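Local coordinates for protein glutamine synthetase (Helicobacter pylori, PDB 5ZLI) that belongs to the type I-beta glutamine synthetases, whose subunits pair a beta-grasp domain with a catalytic domain, and assembles into a twelve-chain complex, at residues B[27-32]-B[95-100]; B[115-120]-B[443-448]; B[139-144]-B[228-233]; B[298-303]-B[364-369]. All coordinates share one frame; numbering follows the deposited sequence.

Interaction 1 (B[27-32]-B[95-100]); sequences VDFRFS and VVVFCD
Asp-28 and Val-96 sit side by side on neighbouring parallel strands, and the backbone of Asp-28 is bonded at both ends to the strand 95-100. Its amide N reaches Val-95 O at 2.9 Å in an almost straight bond (179° at the hydrogen), and its carbonyl O accepts from Val-97 N at 3.0 Å. Arg-30 N then donates to Val-97 O at 2.8 Å, so the pairing steps two residues at a time along each strand.

The ionic part lies on the face of Asp-28, Arg-30, Val-96 and Phe-98. Arg-30 turns its guanidinium back along its own strand and grips one oxygen side-on, with NE 2.8 Å from Asp-28 OD2 and NH2 donating to the same atom. Val-96 CG2 rests over the centre of that flat group, 3.7 Å from Arg-30 CZ.

Apolar contacts occupy the other face, where Val-27 CG2 meets Val-95 CG1 and Val-27 CG1 meets Val-97 CG1. Cys-99 SG, anti to its own carbonyl carbon (chi1 -60°), lies 3.6 Å from Phe-29 CB and approaches that ring obliquely in a sulfur-aromatic contact.

In the beta-grasp sheet, strand 26-32 is flanked by 38-44 and 94-103. Asp-87 salt-bridges Arg-30 NH2; Trp-38 and Tyr-250, the latter on helix 238-258, make cation-pi contacts with Arg-30, and Val-193 of a second subunit packs on it.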
loop_
_atom_site.group_PDB
_atom_site.type_symbol
_atom_site.label_atom_id
_atom_site.label_comp_id
_atom_site.label_asym_id
_atom_site.label_seq_id
_atom_site.Cartn_x
_atom_site.Cartn_y
_atom_site.Cartn_z
ATOM N N VAL B 27 0.948 -14.476 49.170
ATOM C CA VAL B 27 1.874 -13.657 49.932
ATOM C C VAL B 27 3.120 -13.475 49.067
ATOM O O VAL B 27 3.774 -14.454 48.675
ATOM C CB VAL B 27 2.202 -14.287 51.298
ATOM C CG1 VAL B 27 3.140 -13.405 52.106
ATOM C CG2 VAL B 27 0.943 -14.521 52.095
ATOM N N ASP B 28 3.462 -12.220 48.804
ATOM C CA ASP B 28 4.489 -11.839 47.843
ATOM C C ASP B 28 5.710 -11.414 48.661
ATOM O O ASP B 28 5.826 -10.269 49.101
ATOM C CB ASP B 28 3.971 -10.709 46.925
ATOM C CG ASP B 28 4.680 -10.665 45.568
ATOM O OD1 ASP B 28 5.271 -11.700 45.169
ATOM O OD2 ASP B 28 4.621 -9.605 44.890
ATOM N N PHE B 29 6.620 -12.357 48.891
ATOM C CA PHE B 29 7.809 -12.057 49.674
ATOM C C PHE B 29 8.763 -11.303 48.778
ATOM O O PHE B 29 9.215 -11.847 47.768
ATOM C CB PHE B 29 8.469 -13.330 50.186
ATOM C CG PHE B 29 7.575 -14.163 51.020
ATOM C CD1 PHE B 29 7.074 -13.664 52.197
ATOM C CD2 PHE B 29 7.263 -15.451 50.663
ATOM C CE1 PHE B 29 6.229 -14.421 53.007
ATOM C CE2 PHE B 29 6.431 -16.223 51.467
ATOM C CZ PHE B 29 5.905 -15.706 52.640
ATOM N N ARG B 30 9.119 -10.086 49.159
ATOM C CA ARG B 30 9.971 -9.280 48.307
ATOM C C ARG B 30 11.296 -8.956 48.981
ATOM O O ARG B 30 11.371 -8.786 50.206
ATOM C CB ARG B 30 9.256 -8.036 47.885
ATOM C CG ARG B 30 8.104 -8.389 47.027
ATOM C CD ARG B 30 7.682 -7.237 46.180
ATOM N NE ARG B 30 6.503 -7.628 45.438
ATOM C CZ ARG B 30 5.741 -6.774 44.788
ATOM N NH1 ARG B 30 6.061 -5.490 44.826
ATOM N NH2 ARG B 30 4.666 -7.203 44.127
ATOM N N PHE B 31 12.347 -8.917 48.165
ATOM C CA PHE B 31 13.704 -8.778 48.657
ATOM C C PHE B 31 14.534 -8.124 47.570
ATOM O O PHE B 31 14.209 -8.218 46.388
ATOM C CB PHE B 31 14.314 -10.126 49.078
ATOM C CG PHE B 31 14.438 -11.132 47.959
ATOM C CD1 PHE B 31 13.353 -11.912 47.581
ATOM C CD2 PHE B 31 15.647 -11.314 47.290
ATOM C CE1 PHE B 31 13.471 -12.860 46.550
ATOM C CE2 PHE B 31 15.773 -12.271 46.241
ATOM C CZ PHE B 31 14.693 -13.041 45.878
ATOM N N SER B 32 15.577 -7.422 47.983
ATOM C CA SER B 32 16.376 -6.604 47.092
ATOM C C SER B 32 17.750 -7.232 46.951
ATOM O O SER B 32 18.446 -7.430 47.953
ATOM C CB SER B 32 16.467 -5.176 47.632
ATOM O OG SER B 32 15.191 -4.756 48.118
ATOM N N VAL B 95 -0.599 -9.848 49.503
ATOM C CA VAL B 95 0.036 -8.940 50.442
ATOM C C VAL B 95 1.535 -9.054 50.251
ATOM O O VAL B 95 2.091 -10.156 50.236
ATOM C CB VAL B 95 -0.386 -9.195 51.900
ATOM C CG1 VAL B 95 -0.150 -10.635 52.300
ATOM C CG2 VAL B 95 0.339 -8.223 52.814
ATOM N N VAL B 96 2.168 -7.954 50.137
ATOM C CA VAL B 96 3.603 -7.943 49.951
ATOM C C VAL B 96 4.241 -7.818 51.319
ATOM O O VAL B 96 3.740 -7.101 52.195
ATOM C CB VAL B 96 4.032 -6.804 49.008
ATOM C CG1 VAL B 96 5.537 -6.771 48.852
ATOM C CG2 VAL B 96 3.371 -6.963 47.642
ATOM N N VAL B 97 5.309 -8.573 51.531
ATOM C CA VAL B 97 6.025 -8.561 52.794
ATOM C C VAL B 97 7.512 -8.552 52.490
ATOM O O VAL B 97 7.962 -9.222 51.555
ATOM C CB VAL B 97 5.631 -9.747 53.687
ATOM C CG1 VAL B 97 5.552 -10.976 52.846
ATOM C CG2 VAL B 97 6.622 -9.895 54.861
ATOM N N PHE B 98 8.246 -7.696 53.200
ATOM C CA PHE B 98 9.683 -7.567 53.020
ATOM C C PHE B 98 10.435 -8.769 53.589
ATOM O O PHE B 98 9.921 -9.525 54.412
ATOM C CB PHE B 98 10.203 -6.281 53.666
ATOM C CG PHE B 98 9.819 -5.021 52.940
ATOM C CD1 PHE B 98 10.640 -4.523 51.923
ATOM C CD2 PHE B 98 8.667 -4.309 53.283
ATOM C CE1 PHE B 98 10.320 -3.340 51.260
ATOM C CE2 PHE B 98 8.328 -3.120 52.613
ATOM C CZ PHE B 98 9.159 -2.643 51.605
ATOM N N CYS B 99 11.659 -8.958 53.091
ATOM C CA CYS B 99 12.518 -10.045 53.534
ATOM C C CYS B 99 13.989 -9.639 53.478
ATOM O O CYS B 99 14.384 -8.746 52.726
ATOM C CB CYS B 99 12.279 -11.307 52.698
ATOM S SG CYS B 99 10.575 -11.920 52.807
ATOM N N ASP B 100 14.784 -10.272 54.328
ATOM C CA ASP B 100 16.236 -10.298 54.215
ATOM C C ASP B 100 16.701 -11.711 53.918
ATOM O O ASP B 100 15.983 -12.684 54.145
ATOM C CB ASP B 100 16.925 -9.775 55.473
ATOM C CG ASP B 100 16.612 -8.309 55.736
ATOM O OD1 ASP B 100 17.014 -7.475 54.889
ATOM O OD2 ASP B 100 15.970 -7.987 56.774
#

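Interaction 2 (B[115-120]-B[443-448]); sequences RSIAKK and SQVFSE
Gln-444 O is approached by the last two atoms of Lys-120, CE at 3.4 Å and NZ at 3.5 Å, without a hydrogen bond being formed. The lysine side chain leaves the helix extended and then bends, chi3 of 43° setting CE and chi4 of 53° setting NZ, which lays its end against the backbone of Ser-443 and Gln-444. The carbonyl of Ser-443 also lies near the amine, so the positive charge probably gains some electrostatic favour from peptide oxygens at a partly exposed edge.

Within the catalytic domain, residues 443-447 form the loop between helices 438-441 and 448-466, and Ser-447 occupies the N-cap position of the latter.

Further in, the contact is apolar. Val-445 CG2 lies 3.6 Å from Lys-120 O, packing a methyl on the helix backbone, and its other methyl, CG1, is 4.3 Å from Ile-117 CG2. Ala-121 and His-124, farther along the helix, also touch Val-445. Ile-117 CG2 also stands over one face of the Phe-446 ring, 4.0 Å from the centroid and offset toward the rim: a CH-pi contact in which the two side chains cross at about a right angle.

Ala-118 and Lys-119, whose CB atoms point away from the loop, touch helix 238-258. Phe-321 meets Phe-446 edge-to-face; Leu-379 and Ala-382 of helix 377-393 pack on Ile-117.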
loop_
_atom_site.group_PDB
_atom_site.type_symbol
_atom_site.label_atom_id
_atom_site.label_comp_id
_atom_site.label_asym_id
_atom_site.label_seq_id
_atom_site.Cartn_x
_atom_site.Cartn_y
_atom_site.Cartn_z
ATOM N N ARG B 115 19.593 -4.988 52.312
ATOM C CA ARG B 115 18.703 -4.618 53.400
ATOM C C ARG B 115 19.258 -5.069 54.767
ATOM O O ARG B 115 19.008 -4.410 55.789
ATOM C CB ARG B 115 17.315 -5.173 53.104
ATOM C CG ARG B 115 16.276 -4.561 53.935
ATOM C CD ARG B 115 14.881 -4.981 53.566
ATOM N NE ARG B 115 14.299 -5.540 54.778
ATOM C CZ ARG B 115 13.486 -4.898 55.609
ATOM N NH1 ARG B 115 13.107 -3.660 55.358
ATOM N NH2 ARG B 115 13.055 -5.508 56.701
ATOM N N SER B 116 20.035 -6.171 54.805
ATOM C CA SER B 116 20.732 -6.566 56.033
ATOM C C SER B 116 21.833 -5.569 56.384
ATOM O O SER B 116 22.075 -5.277 57.562
ATOM C CB SER B 116 21.322 -7.966 55.894
ATOM O OG SER B 116 20.341 -8.982 55.931
ATOM N N ILE B 117 22.559 -5.093 55.375
ATOM C CA ILE B 117 23.515 -4.019 55.600
ATOM C C ILE B 117 22.824 -2.802 56.211
ATOM O O ILE B 117 23.324 -2.214 57.173
ATOM C CB ILE B 117 24.243 -3.663 54.283
ATOM C CG1 ILE B 117 25.107 -4.850 53.820
ATOM C CG2 ILE B 117 25.060 -2.340 54.398
ATOM C CD1 ILE B 117 25.825 -4.661 52.476
ATOM N N ALA B 118 21.633 -2.447 55.714
ATOM C CA ALA B 118 20.978 -1.216 56.161
ATOM C C ALA B 118 20.552 -1.274 57.607
ATOM O O ALA B 118 20.410 -0.223 58.230
ATOM C CB ALA B 118 19.757 -0.890 55.298
ATOM N N LYS B 119 20.313 -2.466 58.145
ATOM C CA LYS B 119 20.082 -2.568 59.574
ATOM C C LYS B 119 21.408 -2.511 60.314
ATOM O O LYS B 119 21.575 -1.704 61.230
ATOM C CB LYS B 119 19.364 -3.866 59.864
ATOM C CG LYS B 119 18.020 -3.903 59.239
ATOM C CD LYS B 119 17.278 -5.141 59.635
ATOM C CE LYS B 119 15.937 -5.159 58.947
ATOM N NZ LYS B 119 15.114 -6.354 59.220
ATOM N N LYS B 120 22.416 -3.221 59.817
ATOM C CA LYS B 120 23.707 -3.196 60.485
ATOM C C LYS B 120 24.294 -1.785 60.486
ATOM O O LYS B 120 25.019 -1.413 61.421
ATOM C CB LYS B 120 24.617 -4.221 59.803
ATOM C CG LYS B 120 24.173 -5.660 60.107
ATOM C CD LYS B 120 25.006 -6.741 59.428
ATOM C CE LYS B 120 26.488 -6.456 59.478
ATOM N NZ LYS B 120 26.984 -6.180 60.843
ATOM N N SER B 443 32.861 -1.949 62.358
ATOM C CA SER B 443 31.883 -2.885 62.939
ATOM C C SER B 443 31.274 -3.814 61.883
ATOM O O SER B 443 30.127 -4.267 62.007
ATOM C CB SER B 443 30.806 -2.152 63.731
ATOM O OG SER B 443 31.413 -1.232 64.628
ATOM N N GLN B 444 32.046 -4.100 60.828
ATOM C CA GLN B 444 31.709 -5.130 59.848
ATOM C C GLN B 444 30.399 -4.821 59.118
ATOM O O GLN B 444 29.714 -5.732 58.623
ATOM C CB GLN B 444 31.674 -6.511 60.518
ATOM C CG GLN B 444 33.014 -6.908 61.152
ATOM C CD GLN B 444 34.184 -6.900 60.152
ATOM O OE1 GLN B 444 34.125 -7.545 59.094
ATOM N NE2 GLN B 444 35.253 -6.165 60.487
ATOM N N VAL B 445 30.054 -3.529 59.044
ATOM C CA VAL B 445 28.800 -3.114 58.410
ATOM C C VAL B 445 28.855 -3.439 56.923
ATOM O O VAL B 445 27.948 -4.072 56.363
ATOM C CB VAL B 445 28.529 -1.610 58.669
ATOM C CG1 VAL B 445 27.258 -1.132 57.952
ATOM C CG2 VAL B 445 28.409 -1.306 60.154
ATOM N N PHE B 446 29.947 -3.057 56.284
ATOM C CA PHE B 446 30.273 -3.438 54.919
ATOM C C PHE B 446 31.447 -4.406 55.066
ATOM O O PHE B 446 32.600 -3.996 55.182
ATOM C CB PHE B 446 30.645 -2.196 54.070
ATOM C CG PHE B 446 29.479 -1.266 53.757
ATOM C CD1 PHE B 446 28.838 -0.549 54.762
ATOM C CD2 PHE B 446 29.089 -1.041 52.449
ATOM C CE1 PHE B 446 27.811 0.297 54.476
ATOM C CE2 PHE B 446 28.061 -0.174 52.160
ATOM C CZ PHE B 446 27.424 0.491 53.179
ATOM N N SER B 447 31.160 -5.694 55.093
ATOM C CA SER B 447 32.248 -6.658 55.137
ATOM C C SER B 447 33.045 -6.619 53.831
ATOM O O SER B 447 32.536 -6.242 52.775
ATOM C CB SER B 447 31.700 -8.043 55.414
ATOM O OG SER B 447 31.227 -8.634 54.232
ATOM N N GLU B 448 34.317 -7.002 53.903
ATOM C CA GLU B 448 35.165 -6.865 52.723
ATOM C C GLU B 448 34.739 -7.807 51.614
ATOM O O GLU B 448 34.803 -7.435 50.435
ATOM C CB GLU B 448 36.632 -7.083 53.080
ATOM C CG GLU B 448 37.573 -7.154 51.866
ATOM C CD GLU B 448 38.182 -5.842 51.429
ATOM O OE1 GLU B 448 37.889 -4.790 52.053
ATOM O OE2 GLU B 448 38.977 -5.887 50.454
#

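Interaction 3 (B[139-144]-B[228-233]); sequences ENEFFI and QGEVGV
Phe-142 and Gly-229 form the hydrogen-bonded pair of an antiparallel beta pairing in the large mixed sheet of the catalytic domain. Phe-142 N donates to Gly-229 O at 3.0 Å, and Gly-229 N returns a bond to Phe-142 O at 2.9 Å. Packing is tight around this pair and the next, Phe-143 with Gln-228. CG of Phe-142 lies between its backbone N and carbonyl carbon (chi1 60°), and the ring comes down over the glycine, with Gly-229 O above one face toward the rim.

On the other face of the sheet, in the adjoining non-hydrogen-bonded pair, Phe-143 covers Gln-228. Gln-228 CG stands over the face of the ring, 3.6 Å from its centroid, as a CH-pi contact, and the amide runs on nearly parallel to the ring, the planes 16° apart. Partners outside the pairing fix that amide: NE2 bonds to Ser-276 and Gly-275, and OE1 accepts from Ala-225 N.

Ahead of Phe-142 the regular pairing stops, and the contact passes to three glutamates and, at Glu-139, to a partly exposed edge. Glu-230 extends its carboxylate toward those of Glu-139 and Glu-141, with the planes 71° apart in each pairing, and Glu-230 OE1 is modelled close to the like-charged Glu-139 OE1. Glu-141 CG rests on Glu-230 CG at 3.5 Å, while Glu-141 OE1 accepts a hydrogen bond from Gly-277 N.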
loop_
_atom_site.group_PDB
_atom_site.type_symbol
_atom_site.label_atom_id
_atom_site.label_comp_id
_atom_site.label_asym_id
_atom_site.label_seq_id
_atom_site.Cartn_x
_atom_site.Cartn_y
_atom_site.Cartn_z
ATOM N N GLU B 139 13.765 12.280 47.583
ATOM C CA GLU B 139 12.917 12.748 46.491
ATOM C C GLU B 139 13.424 12.040 45.238
ATOM O O GLU B 139 14.481 12.406 44.704
ATOM C CB GLU B 139 13.034 14.258 46.313
ATOM C CG GLU B 139 12.955 15.103 47.583
ATOM C CD GLU B 139 13.457 16.537 47.336
ATOM O OE1 GLU B 139 13.865 16.827 46.191
ATOM O OE2 GLU B 139 13.472 17.362 48.280
ATOM N N ASN B 140 12.670 11.057 44.736
ATOM C CA ASN B 140 13.083 10.328 43.530
ATOM C C ASN B 140 12.340 10.894 42.328
ATOM O O ASN B 140 11.232 10.467 41.999
ATOM C CB ASN B 140 12.831 8.831 43.633
ATOM C CG ASN B 140 13.659 8.169 44.693
ATOM O OD1 ASN B 140 14.774 7.715 44.427
ATOM N ND2 ASN B 140 13.105 8.074 45.904
ATOM N N GLU B 141 12.981 11.844 41.651
ATOM C CA GLU B 141 12.491 12.300 40.356
ATOM C C GLU B 141 12.510 11.145 39.358
ATOM O O GLU B 141 13.407 10.291 39.382
ATOM C CB GLU B 141 13.325 13.484 39.841
ATOM C CG GLU B 141 13.364 14.674 40.820
ATOM C CD GLU B 141 14.239 15.865 40.376
ATOM O OE1 GLU B 141 15.224 15.656 39.635
ATOM O OE2 GLU B 141 13.991 17.004 40.851
ATOM N N PHE B 142 11.508 11.134 38.478
ATOM C CA PHE B 142 11.310 10.067 37.512
ATOM C C PHE B 142 10.734 10.631 36.227
ATOM O O PHE B 142 10.537 11.831 36.078
ATOM C CB PHE B 142 10.379 9.002 38.046
ATOM C CG PHE B 142 9.017 9.519 38.382
ATOM C CD1 PHE B 142 8.066 9.692 37.403
ATOM C CD2 PHE B 142 8.689 9.797 39.695
ATOM C CE1 PHE B 142 6.810 10.165 37.725
ATOM C CE2 PHE B 142 7.462 10.236 40.016
ATOM C CZ PHE B 142 6.503 10.435 39.024
ATOM N N PHE B 143 10.505 9.738 35.281
ATOM C CA PHE B 143 10.012 10.078 33.963
ATOM C C PHE B 143 8.927 9.093 33.595
ATOM O O PHE B 143 9.021 7.900 33.889
ATOM C CB PHE B 143 11.095 10.007 32.886
ATOM C CG PHE B 143 12.004 11.187 32.846
ATOM C CD1 PHE B 143 11.692 12.292 32.052
ATOM C CD2 PHE B 143 13.177 11.195 33.584
ATOM C CE1 PHE B 143 12.525 13.393 32.007
ATOM C CE2 PHE B 143 14.027 12.288 33.541
ATOM C CZ PHE B 143 13.706 13.395 32.753
ATOM N N ILE B 144 7.927 9.572 32.900
ATOM C CA ILE B 144 6.904 8.704 32.383
ATOM C C ILE B 144 6.920 8.874 30.890
ATOM O O ILE B 144 6.611 9.953 30.380
ATOM C CB ILE B 144 5.534 9.009 32.964
ATOM C CG1 ILE B 144 5.575 8.672 34.458
ATOM C CG2 ILE B 144 4.455 8.293 32.114
ATOM C CD1 ILE B 144 4.221 8.541 35.122
ATOM N N GLN B 228 9.120 14.601 33.202
ATOM C CA GLN B 228 9.668 14.328 34.507
ATOM C C GLN B 228 8.648 14.684 35.582
ATOM O O GLN B 228 7.767 15.532 35.386
ATOM C CB GLN B 228 10.958 15.119 34.704
ATOM C CG GLN B 228 11.958 14.396 35.558
ATOM C CD GLN B 228 13.181 15.210 35.835
ATOM O OE1 GLN B 228 13.213 16.413 35.581
ATOM N NE2 GLN B 228 14.186 14.575 36.397
ATOM N N GLY B 229 8.798 14.037 36.735
ATOM C CA GLY B 229 7.858 14.187 37.829
ATOM C C GLY B 229 8.544 13.836 39.128
ATOM O O GLY B 229 9.686 13.373 39.140
ATOM N N GLU B 230 7.829 14.057 40.226
ATOM C CA GLU B 230 8.408 13.879 41.548
ATOM C C GLU B 230 7.272 13.843 42.573
ATOM O O GLU B 230 6.274 14.558 42.437
ATOM C CB GLU B 230 9.366 15.046 41.844
ATOM C CG GLU B 230 10.500 14.857 42.879
ATOM C CD GLU B 230 11.191 16.198 43.173
ATOM O OE1 GLU B 230 12.262 16.241 43.829
ATOM O OE2 GLU B 230 10.664 17.220 42.684
ATOM N N VAL B 231 7.452 13.041 43.622
ATOM C CA VAL B 231 6.534 13.009 44.756
ATOM C C VAL B 231 7.371 13.068 46.029
ATOM O O VAL B 231 8.356 12.335 46.174
ATOM C CB VAL B 231 5.629 11.759 44.754
ATOM C CG1 VAL B 231 4.715 11.753 45.986
ATOM C CG2 VAL B 231 4.809 11.693 43.481
ATOM N N GLY B 232 6.993 13.969 46.932
ATOM C CA GLY B 232 7.611 14.055 48.239
ATOM C C GLY B 232 6.953 13.101 49.216
ATOM O O GLY B 232 5.734 13.134 49.398
ATOM N N VAL B 233 7.774 12.263 49.863
ATOM C CA VAL B 233 7.316 11.272 50.826
ATOM C C VAL B 233 7.859 11.639 52.209
ATOM O O VAL B 233 8.837 12.374 52.353
ATOM C CB VAL B 233 7.748 9.848 50.412
ATOM C CG1 VAL B 233 6.903 9.357 49.282
ATOM C CG2 VAL B 233 9.188 9.847 49.973
#

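Interaction 4 (B[298-303]-B[364-369]); sequences KGLSEF and ARFEFR
Leu-300 carries the contact with both of its methyl branches. CD1 approaches the far end of the Phe-366 ring obliquely, 3.4 Å from Phe-366 CE2 and 3.9 Å from Phe-366 CZ. CD2 takes the other direction and rests on the backbone that leads into the strand, 4.0 Å from Arg-365 O, with Ala-364 CB nearby at 4.3 Å. The same alanine methyl is touched from the preceding residue, Gly-299 O lying 3.7 Å from Ala-364 CB. The first shell is therefore made of van der Waals packing alone, one leucine branch on the Phe-366 ring, the other on the backbone at Arg-365.

Residues on both sides surround these groups. Gly-299 has a positive phi (89°), a conformation glycine reaches easily, and Leu-300, the next residue, points its CB toward residues 364-369. Immediately afterwards Ser-301 takes the N-cap position of helix 302-313, its OG bonded to Ala-304 N, so the leucine lies just ahead of the helix start. On the strand side, Asn-290 ND2 bonds to Ala-364 O, and Phe-292 meets the Phe-366 ring. Farther along, Arg-369 NH1 donates to Glu-367 OE2 at 3.0 Å, on the syn side of the carboxylate, and Arg-354 NH1 forms a salt bridge with Glu-367 OE1.

Strand 366-368 runs antiparallel to both 278-286 and 351-355 in the catalytic sheet. Helix 302-313 packs against it, Ala-304 and Leu-308 touching Phe-366, while Ile-355 of strand 351-355 and Ile-359 touch Leu-300.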
loop_
_atom_site.group_PDB
_atom_site.type_symbol
_atom_site.label_atom_id
_atom_site.label_comp_id
_atom_site.label_asym_id
_atom_site.label_seq_id
_atom_site.Cartn_x
_atom_site.Cartn_y
_atom_site.Cartn_z
ATOM N N LYS B 298 24.280 28.355 59.984
ATOM C CA LYS B 298 22.883 28.674 59.676
ATOM C C LYS B 298 21.839 27.715 60.255
ATOM O O LYS B 298 21.036 27.138 59.518
ATOM C CB LYS B 298 22.715 28.811 58.164
ATOM C CG LYS B 298 23.462 30.032 57.629
ATOM C CD LYS B 298 23.605 30.010 56.120
ATOM C CE LYS B 298 24.204 31.312 55.599
ATOM N NZ LYS B 298 24.475 31.235 54.130
ATOM N N GLY B 299 21.842 27.536 61.570
ATOM C CA GLY B 299 20.890 26.666 62.214
ATOM C C GLY B 299 21.353 25.237 62.301
ATOM O O GLY B 299 20.526 24.337 62.501
ATOM N N LEU B 300 22.649 25.001 62.155
ATOM C CA LEU B 300 23.191 23.661 62.173
ATOM C C LEU B 300 24.228 23.555 63.274
ATOM O O LEU B 300 24.909 24.528 63.588
ATOM C CB LEU B 300 23.856 23.341 60.844
ATOM C CG LEU B 300 22.904 23.373 59.645
ATOM C CD1 LEU B 300 23.743 23.450 58.372
ATOM C CD2 LEU B 300 21.895 22.197 59.623
ATOM N N SER B 301 24.394 22.357 63.806
ATOM C CA SER B 301 25.299 22.152 64.920
ATOM C C SER B 301 26.695 21.753 64.456
ATOM O O SER B 301 26.908 21.304 63.326
ATOM C CB SER B 301 24.712 21.110 65.877
ATOM O OG SER B 301 24.360 19.907 65.213
ATOM N N GLU B 302 27.667 21.969 65.349
ATOM C CA GLU B 302 29.001 21.396 65.164
ATOM C C GLU B 302 28.896 19.912 64.821
ATOM O O GLU B 302 29.563 19.422 63.907
ATOM C CB GLU B 302 29.835 21.632 66.439
ATOM C CG GLU B 302 31.056 20.732 66.649
ATOM C CD GLU B 302 31.573 20.748 68.108
ATOM O OE1 GLU B 302 31.125 21.616 68.899
ATOM O OE2 GLU B 302 32.426 19.889 68.461
ATOM N N PHE B 303 28.011 19.200 65.519
ATOM C CA PHE B 303 27.777 17.790 65.240
ATOM C C PHE B 303 27.404 17.574 63.775
ATOM O O PHE B 303 27.954 16.687 63.107
ATOM C CB PHE B 303 26.677 17.282 66.172
ATOM C CG PHE B 303 26.364 15.829 66.016
ATOM C CD1 PHE B 303 27.138 14.870 66.648
ATOM C CD2 PHE B 303 25.297 15.411 65.246
ATOM C CE1 PHE B 303 26.855 13.515 66.513
ATOM C CE2 PHE B 303 25.008 14.057 65.103
ATOM C CZ PHE B 303 25.795 13.112 65.740
ATOM N N ALA B 364 15.968 20.987 61.091
ATOM C CA ALA B 364 17.341 21.174 60.662
ATOM C C ALA B 364 17.846 19.899 60.001
ATOM O O ALA B 364 17.575 18.791 60.477
ATOM C CB ALA B 364 18.215 21.567 61.841
ATOM N N ARG B 365 18.522 20.060 58.867
ATOM C CA ARG B 365 18.846 18.917 58.029
ATOM C C ARG B 365 19.752 19.383 56.910
ATOM O O ARG B 365 19.821 20.574 56.596
ATOM C CB ARG B 365 17.587 18.279 57.430
ATOM C CG ARG B 365 17.328 18.734 56.005
ATOM C CD ARG B 365 15.885 18.719 55.636
ATOM N NE ARG B 365 15.497 19.982 55.021
ATOM C CZ ARG B 365 14.236 20.323 54.782
ATOM N NH1 ARG B 365 13.267 19.479 55.115
ATOM N NH2 ARG B 365 13.943 21.497 54.222
ATOM N N PHE B 366 20.425 18.426 56.290
ATOM C CA PHE B 366 21.053 18.661 55.001
ATOM C C PHE B 366 20.229 18.006 53.896
ATOM O O PHE B 366 19.376 17.151 54.151
ATOM C CB PHE B 366 22.471 18.102 54.966
ATOM C CG PHE B 366 23.400 18.742 55.927
ATOM C CD1 PHE B 366 23.957 18.013 56.957
ATOM C CD2 PHE B 366 23.771 20.069 55.772
ATOM C CE1 PHE B 366 24.862 18.605 57.836
ATOM C CE2 PHE B 366 24.670 20.670 56.652
ATOM C CZ PHE B 366 25.217 19.936 57.684
ATOM N N GLU B 367 20.476 18.433 52.662
ATOM C CA GLU B 367 20.002 17.718 51.483
ATOM C C GLU B 367 21.182 17.439 50.559
ATOM O O GLU B 367 21.873 18.371 50.131
ATOM C CB GLU B 367 18.910 18.493 50.755
ATOM C CG GLU B 367 18.650 17.980 49.336
ATOM C CD GLU B 367 17.848 18.963 48.503
ATOM O OE1 GLU B 367 16.653 19.192 48.825
ATOM O OE2 GLU B 367 18.438 19.556 47.570
ATOM N N PHE B 368 21.461 16.156 50.306
ATOM C CA PHE B 368 22.528 15.763 49.379
ATOM C C PHE B 368 21.942 15.578 47.981
ATOM O O PHE B 368 21.086 14.710 47.765
ATOM C CB PHE B 368 23.227 14.489 49.852
ATOM C CG PHE B 368 23.710 14.574 51.270
ATOM C CD1 PHE B 368 24.854 15.275 51.598
ATOM C CD2 PHE B 368 22.983 13.990 52.294
ATOM C CE1 PHE B 368 25.269 15.350 52.926
ATOM C CE2 PHE B 368 23.409 14.061 53.594
ATOM C CZ PHE B 368 24.531 14.737 53.916
ATOM N N ARG B 369 22.407 16.393 47.042
ATOM C CA ARG B 369 21.819 16.444 45.716
ATOM C C ARG B 369 22.513 15.531 44.714
ATOM O O ARG B 369 22.022 15.402 43.590
ATOM C CB ARG B 369 21.821 17.877 45.184
ATOM C CG ARG B 369 21.070 18.858 46.036
ATOM C CD ARG B 369 21.173 20.252 45.457
ATOM N NE ARG B 369 20.693 20.343 44.074
ATOM C CZ ARG B 369 19.404 20.344 43.723
ATOM N NH1 ARG B 369 18.447 20.251 44.639
ATOM N NH2 ARG B 369 19.063 20.438 42.448
#

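Interactions 1 and 2 meet between strand 94-103 and helix 114-128: Asp-100 OD2 and Lys-119 NZ form a 3.1 Å salt bridge, although the contact centres are 20 Å apart. Interactions 3 and 4 belong to one sheet of the catalytic domain; their centres are 23 Å apart, yet Glu-139 OE2 lies 3.7 Å from Glu-367 OE1, so the two contacts share a crowd of acidic side chains. Interaction 2 lies on the other side of the chain's centre from interaction 3, about 15 Å away at the nearest atoms. Interaction 1 alone is touched by another subunit, consistent with class I glutamine synthetases, whose active sites lie between neighbouring subunits.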